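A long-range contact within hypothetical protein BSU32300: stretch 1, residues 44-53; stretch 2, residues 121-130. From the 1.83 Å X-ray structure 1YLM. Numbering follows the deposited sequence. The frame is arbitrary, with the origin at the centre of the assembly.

Stretch 1 (44-53) LLIECILDTG
Stretch 2 (121-130) ALQDFPKRIR

Residues 44-53 and 121-130 are both helical, each being part of a helix that extends beyond the stretch at both ends. They run in nearly the same direction, with 24° between their N-to-C directions and a signed crossing angle of 24°, and their axes approach to 11.7 Å. Phi/psi values cluster near -60/-45 throughout; the main departure is Asp124 (-79/-19), just ahead of the proline turn. The register is set by three CA-CA pairs: Leu45 CA to Leu122 CA at 8.4 Å, Ile49 CA to Phe125 CA at 8.1 Å and Thr52 CA to Ile129 CA at 8.4 Å. Spacings of three and four residues place these positions along one side of each helix.

Within the first helix, backbone hydrogen bonds follow the i to i-4 pattern, from Cys48 N to Leu44 O (3.0 Å) through Gly53 N to Ile49 O (2.8 Å). The second helix is kinked at Pro126, whose ring nitrogen carries no hydrogen to donate to the preceding turn. Just before it, Phe125 N makes a weak bond to Ala121 O (3.0 Å) and another bond to Leu122 O (3.2 Å); regular pairing resumes with Arg128 N to Asp124 O (3.0 Å).

No hydrogen bond links the stretches, and the 290 Å² buried between them, both sides summed, is held by apolar contact. At the N-terminal end, Leu45 and Leu122, both mt, point toward the opposing helix and meet at Leu45 CD1 to Leu122 CD1, 4.3 Å. Ile49, also mt, leaves its backbone sideways yet reaches both neighbours: Ile49 CD1 lies 3.8 Å from Leu122 CD2, and Ile49 CG2 lies 3.9 Å from Phe125 CZ.

Phe125, with chi1 t and chi2 76°, has more of its surface covered across the contact than any other residue (69 Å²). Ile49 CG1 sits over one face of its ring, 4.2 Å from the centroid and 19° off the normal, a CH-pi arrangement in which one C-H of the CG1 methylene points at the aromatic electrons.

Thr52 (chi1 m) closes the C-terminal end by presenting its methyl group: Thr52 CG2 is 4.2 Å from Phe125 CZ and 3.9 Å from Ile129 CG1, with Ile129 in the mm rotamer. Its hydroxyl is satisfied within its own helix, Thr52 OG1 donating to Cys48 O at 2.9 Å, which lets a polar residue join an apolar seam.

Away from the seam, Arg128 and Asp124 form a long salt bridge, Arg128 NH2 to Asp124 OD2 at 3.8 Å. The oxygen lies well out of the guanidinium plane, so the attraction is between charges alone.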

ATOM      1  N   LEU A  44      -5.970   1.472   3.397  1.00 14.01           N
ATOM      2  CA  LEU A  44      -5.986   1.590   4.866  1.00 13.88           C
ATOM      3  C   LEU A  44      -7.151   0.863   5.544  1.00 14.34           C
ATOM      4  O   LEU A  44      -6.943   0.212   6.570  1.00 14.68           O
ATOM      5  CB  LEU A  44      -5.908   3.054   5.306  1.00 13.68           C
ATOM      6  CG  LEU A  44      -4.604   3.771   4.909  1.00 12.99           C
ATOM      7  CD1 LEU A  44      -4.688   5.259   5.248  1.00 12.67           C
ATOM      8  CD2 LEU A  44      -3.357   3.113   5.536  1.00 14.05           C
ATOM      9  N   LEU A  45      -8.362   0.985   4.996  1.00 14.34           N
ATOM     10  CA  LEU A  45      -9.535   0.286   5.546  1.00 14.80           C
ATOM     11  C   LEU A  45      -9.284  -1.231   5.587  1.00 14.36           C
ATOM     12  O   LEU A  45      -9.483  -1.887   6.620  1.00 14.24           O
ATOM     13  CB  LEU A  45     -10.802   0.604   4.724  1.00 14.55           C
ATOM     14  CG  LEU A  45     -11.321   2.049   4.733  1.00 17.28           C
ATOM     15  CD1 LEU A  45     -12.547   2.193   3.827  1.00 17.73           C
ATOM     16  CD2 LEU A  45     -11.621   2.520   6.158  1.00 18.81           C
ATOM     17  N   ILE A  46      -8.820  -1.770   4.462  1.00 14.65           N
ATOM     18  CA  ILE A  46      -8.514  -3.208   4.327  1.00 14.28           C
ATOM     19  C   ILE A  46      -7.440  -3.657   5.337  1.00 14.41           C
ATOM     20  O   ILE A  46      -7.626  -4.655   6.051  1.00 14.29           O
ATOM     21  CB  ILE A  46      -8.066  -3.564   2.869  1.00 13.83           C
ATOM     22  CG1 ILE A  46      -9.248  -3.378   1.896  1.00 14.11           C
ATOM     23  CG2 ILE A  46      -7.536  -5.010   2.822  1.00 15.29           C
ATOM     24  CD1 ILE A  46      -8.876  -3.405   0.395  1.00 13.74           C
ATOM     25  N   GLU A  47      -6.324  -2.924   5.390  1.00 14.82           N
ATOM     26  CA  GLU A  47      -5.204  -3.270   6.282  1.00 15.33           C
ATOM     27  C   GLU A  47      -5.615  -3.245   7.757  1.00 15.23           C
ATOM     28  O   GLU A  47      -5.221  -4.135   8.518  1.00 14.18           O
ATOM     29  CB  GLU A  47      -3.994  -2.355   6.068  1.00 15.67           C
ATOM     30  CG  GLU A  47      -3.204  -2.554   4.766  1.00 19.51           C
ATOM     31  CD  GLU A  47      -3.030  -4.017   4.364  1.00 21.39           C
ATOM     32  OE1 GLU A  47      -2.135  -4.741   4.887  1.00 21.54           O
ATOM     33  OE2 GLU A  47      -3.798  -4.433   3.500  1.00 24.01           O
ATOM     34  N   CYS A  48      -6.397  -2.234   8.144  1.00 14.55           N
ATOM     35  CA  CYS A  48      -6.920  -2.130   9.501  1.00 15.04           C
ATOM     36  C   CYS A  48      -7.789  -3.343   9.846  1.00 15.29           C
ATOM     37  O   CYS A  48      -7.687  -3.875  10.957  1.00 15.22           O
ATOM     38  CB  CYS A  48      -7.765  -0.874   9.666  1.00 15.02           C
ATOM     39  SG  CYS A  48      -6.837   0.694   9.769  1.00 16.72           S
ATOM     40  N   ILE A  49      -8.636  -3.771   8.907  1.00 14.69           N
ATOM     41  CA  ILE A  49      -9.486  -4.946   9.158  1.00 14.75           C
ATOM     42  C   ILE A  49      -8.630  -6.200   9.311  1.00 14.98           C
ATOM     43  O   ILE A  49      -8.824  -6.980  10.253  1.00 14.23           O
ATOM     44  CB  ILE A  49     -10.538  -5.148   8.062  1.00 14.99           C
ATOM     45  CG1 ILE A  49     -11.561  -3.997   8.086  1.00 13.39           C
ATOM     46  CG2 ILE A  49     -11.222  -6.528   8.213  1.00 13.44           C
ATOM     47  CD1 ILE A  49     -12.403  -3.922   6.780  1.00 14.03           C
ATOM     48  N   LEU A  50      -7.690  -6.398   8.390  1.00 14.91           N
ATOM     49  CA  LEU A  50      -6.848  -7.605   8.424  1.00 15.65           C
ATOM     50  C   LEU A  50      -5.963  -7.659   9.663  1.00 16.00           C
ATOM     51  O   LEU A  50      -5.829  -8.720  10.289  1.00 15.38           O
ATOM     52  CB  LEU A  50      -5.984  -7.688   7.169  1.00 16.01           C
ATOM     53  CG  LEU A  50      -6.766  -7.889   5.863  1.00 14.90           C
ATOM     54  CD1 LEU A  50      -5.828  -7.893   4.674  1.00 18.08           C
ATOM     55  CD2 LEU A  50      -7.652  -9.160   5.887  1.00 16.03           C
ATOM     56  N   ASP A  51      -5.365  -6.511  10.001  1.00 15.57           N
ATOM     57  CA  ASP A  51      -4.453  -6.412  11.141  1.00 16.00           C
ATOM     58  C   ASP A  51      -5.217  -6.637  12.441  1.00 16.17           C
ATOM     59  O   ASP A  51      -4.773  -7.411  13.305  1.00 16.00           O
ATOM     60  CB  ASP A  51      -3.739  -5.040  11.152  1.00 15.96           C
ATOM     61  CG  ASP A  51      -2.582  -4.965  10.137  1.00 17.73           C
ATOM     62  OD1 ASP A  51      -2.128  -6.019   9.659  1.00 19.00           O
ATOM     63  OD2 ASP A  51      -2.112  -3.852   9.841  1.00 16.27           O
ATOM     64  N   THR A  52      -6.377  -5.993  12.556  1.00 15.41           N
ATOM     65  CA  THR A  52      -7.262  -6.193  13.722  1.00 15.47           C
ATOM     66  C   THR A  52      -7.717  -7.653  13.821  1.00 15.11           C
ATOM     67  O   THR A  52      -7.652  -8.272  14.904  1.00 14.65           O
ATOM     68  CB  THR A  52      -8.475  -5.231  13.699  1.00 15.61           C
ATOM     69  OG1 THR A  52      -7.997  -3.878  13.802  1.00 18.09           O
ATOM     70  CG2 THR A  52      -9.402  -5.513  14.895  1.00 15.91           C
ATOM     71  N   GLY A  53      -8.159  -8.211  12.697  1.00 15.70           N
ATOM     72  CA  GLY A  53      -8.544  -9.632  12.641  1.00 16.36           C
ATOM     73  C   GLY A  53      -7.435 -10.568  13.099  1.00 16.72           C
ATOM     74  O   GLY A  53      -7.673 -11.447  13.952  1.00 16.72           O
ATOM     75  N   ALA A 121     -21.562  -2.154   6.993  1.00 20.74           N
ATOM     76  CA  ALA A 121     -20.697  -3.194   7.577  1.00 20.63           C
ATOM     77  C   ALA A 121     -19.348  -2.592   7.998  1.00 20.79           C
ATOM     78  O   ALA A 121     -18.811  -2.912   9.068  1.00 20.31           O
ATOM     79  CB  ALA A 121     -20.490  -4.335   6.615  1.00 19.86           C
ATOM     80  N   LEU A 122     -18.812  -1.694   7.178  1.00 20.21           N
ATOM     81  CA  LEU A 122     -17.575  -0.994   7.559  1.00 20.54           C
ATOM     82  C   LEU A 122     -17.722  -0.183   8.853  1.00 20.92           C
ATOM     83  O   LEU A 122     -16.919  -0.333   9.779  1.00 20.11           O
ATOM     84  CB  LEU A 122     -17.057  -0.125   6.403  1.00 20.50           C
ATOM     85  CG  LEU A 122     -16.492  -0.909   5.211  1.00 19.58           C
ATOM     86  CD1 LEU A 122     -16.284  -0.001   4.012  1.00 19.56           C
ATOM     87  CD2 LEU A 122     -15.182  -1.620   5.589  1.00 19.21           C
ATOM     88  N   GLN A 123     -18.764   0.643   8.927  1.00 21.13           N
ATOM     89  CA  GLN A 123     -19.060   1.433  10.121  1.00 22.68           C
ATOM     90  C   GLN A 123     -19.248   0.569  11.367  1.00 21.67           C
ATOM     91  O   GLN A 123     -18.850   0.954  12.460  1.00 21.45           O
ATOM     92  CB  GLN A 123     -20.324   2.276   9.913  1.00 22.61           C
ATOM     93  CG  GLN A 123     -20.208   3.321   8.808  1.00 25.71           C
ATOM     94  CD  GLN A 123     -21.534   4.003   8.497  1.00 25.43           C
ATOM     95  OE1 GLN A 123     -22.610   3.453   8.751  1.00 32.03           O
ATOM     96  NE2 GLN A 123     -21.461   5.202   7.942  1.00 28.83           N
ATOM     97  N   ASP A 124     -19.865  -0.594  11.191  1.00 21.28           N
ATOM     98  CA  ASP A 124     -20.149  -1.490  12.313  1.00 20.68           C
ATOM     99  C   ASP A 124     -18.967  -2.327  12.782  1.00 19.54           C
ATOM    100  O   ASP A 124     -18.992  -2.840  13.896  1.00 18.07           O
ATOM    101  CB  ASP A 124     -21.313  -2.416  11.960  1.00 20.95           C
ATOM    102  CG  ASP A 124     -22.635  -1.676  11.894  1.00 22.10           C
ATOM    103  OD1 ASP A 124     -22.723  -0.559  12.445  1.00 25.73           O
ATOM    104  OD2 ASP A 124     -23.579  -2.219  11.296  1.00 23.42           O
ATOM    105  N   PHE A 125     -17.943  -2.468  11.937  1.00 19.06           N
ATOM    106  CA  PHE A 125     -16.786  -3.320  12.269  1.00 18.55           C
ATOM    107  C   PHE A 125     -16.105  -2.947  13.609  1.00 18.09           C
ATOM    108  O   PHE A 125     -15.898  -3.827  14.452  1.00 17.21           O
ATOM    109  CB  PHE A 125     -15.779  -3.367  11.110  1.00 18.67           C
ATOM    110  CG  PHE A 125     -14.564  -4.229  11.385  1.00 19.02           C
ATOM    111  CD1 PHE A 125     -14.652  -5.631  11.334  1.00 20.34           C
ATOM    112  CD2 PHE A 125     -13.344  -3.653  11.706  1.00 19.81           C
ATOM    113  CE1 PHE A 125     -13.540  -6.427  11.606  1.00 19.28           C
ATOM    114  CE2 PHE A 125     -12.214  -4.443  11.952  1.00 20.16           C
ATOM    115  CZ  PHE A 125     -12.312  -5.823  11.904  1.00 18.34           C
ATOM    116  N   PRO A 126     -15.760  -1.653  13.815  1.00 18.88           N
ATOM    117  CA  PRO A 126     -15.179  -1.262  15.116  1.00 19.06           C
ATOM    118  C   PRO A 126     -16.103  -1.561  16.300  1.00 19.60           C
ATOM    119  O   PRO A 126     -15.631  -1.972  17.362  1.00 19.14           O
ATOM    120  CB  PRO A 126     -14.978   0.265  14.984  1.00 19.17           C
ATOM    121  CG  PRO A 126     -14.980   0.547  13.538  1.00 19.39           C
ATOM    122  CD  PRO A 126     -15.836  -0.507  12.883  1.00 18.47           C
ATOM    123  N   LYS A 127     -17.403  -1.343  16.125  1.00 19.99           N
ATOM    124  CA  LYS A 127     -18.378  -1.659  17.168  1.00 21.65           C
ATOM    125  C   LYS A 127     -18.344  -3.151  17.546  1.00 20.33           C
ATOM    126  O   LYS A 127     -18.325  -3.492  18.732  1.00 20.64           O
ATOM    127  CB  LYS A 127     -19.794  -1.267  16.730  1.00 21.33           C
ATOM    128  CG  LYS A 127     -19.952   0.201  16.322  1.00 24.52           C
ATOM    129  CD  LYS A 127     -21.405   0.506  15.875  1.00 25.54           C
ATOM    130  CE  LYS A 127     -22.426   0.048  16.939  1.00 31.78           C
ATOM    131  NZ  LYS A 127     -23.717   0.844  16.902  1.00 35.02           N
ATOM    132  N   ARG A 128     -18.358  -4.028  16.546  1.00 20.07           N
ATOM    133  CA  ARG A 128     -18.267  -5.478  16.768  1.00 19.65           C
ATOM    134  C   ARG A 128     -17.003  -5.841  17.537  1.00 19.18           C
ATOM    135  O   ARG A 128     -17.052  -6.616  18.499  1.00 19.30           O
ATOM    136  CB  ARG A 128     -18.254  -6.247  15.436  1.00 20.06           C
ATOM    137  CG  ARG A 128     -19.496  -6.059  14.586  1.00 20.34           C
ATOM    138  CD  ARG A 128     -20.707  -6.827  15.079  1.00 27.05           C
ATOM    139  NE  ARG A 128     -21.856  -6.494  14.229  1.00 28.76           N
ATOM    140  CZ  ARG A 128     -22.718  -5.508  14.471  1.00 32.14           C
ATOM    141  NH1 ARG A 128     -22.613  -4.764  15.571  1.00 31.40           N
ATOM    142  NH2 ARG A 128     -23.709  -5.271  13.613  1.00 34.03           N
ATOM    143  N   ILE A 129     -15.866  -5.303  17.100  1.00 18.56           N
ATOM    144  CA  ILE A 129     -14.601  -5.582  17.780  1.00 17.59           C
ATOM    145  C   ILE A 129     -14.617  -5.110  19.242  1.00 17.54           C
ATOM    146  O   ILE A 129     -14.204  -5.848  20.143  1.00 16.83           O
ATOM    147  CB  ILE A 129     -13.377  -4.962  17.064  1.00 17.02           C
ATOM    148  CG1 ILE A 129     -13.237  -5.482  15.611  1.00 16.87           C
ATOM    149  CG2 ILE A 129     -12.114  -5.264  17.849  1.00 17.07           C
ATOM    150  CD1 ILE A 129     -13.097  -7.022  15.462  1.00 15.75           C
ATOM    151  N   ARG A 130     -15.064  -3.881  19.464  1.00 17.89           N
ATOM    152  CA  ARG A 130     -15.102  -3.335  20.813  1.00 18.34           C
ATOM    153  C   ARG A 130     -16.033  -4.101  21.733  1.00 18.74           C
ATOM    154  O   ARG A 130     -15.672  -4.310  22.882  1.00 18.81           O
ATOM    155  CB  ARG A 130     -15.480  -1.858  20.811  1.00 18.21           C
ATOM    156  CG  ARG A 130     -14.408  -0.954  20.271  1.00 18.86           C
ATOM    157  CD  ARG A 130     -14.948   0.459  20.249  1.00 22.97           C
ATOM    158  NE  ARG A 130     -14.006   1.350  19.613  1.00 23.97           N
ATOM    159  CZ  ARG A 130     -14.260   2.056  18.520  1.00 23.87           C
ATOM    160  NH1 ARG A 130     -15.466   2.038  17.952  1.00 24.29           N
ATOM    161  NH2 ARG A 130     -13.302   2.819  18.031  1.00 24.38           N
TER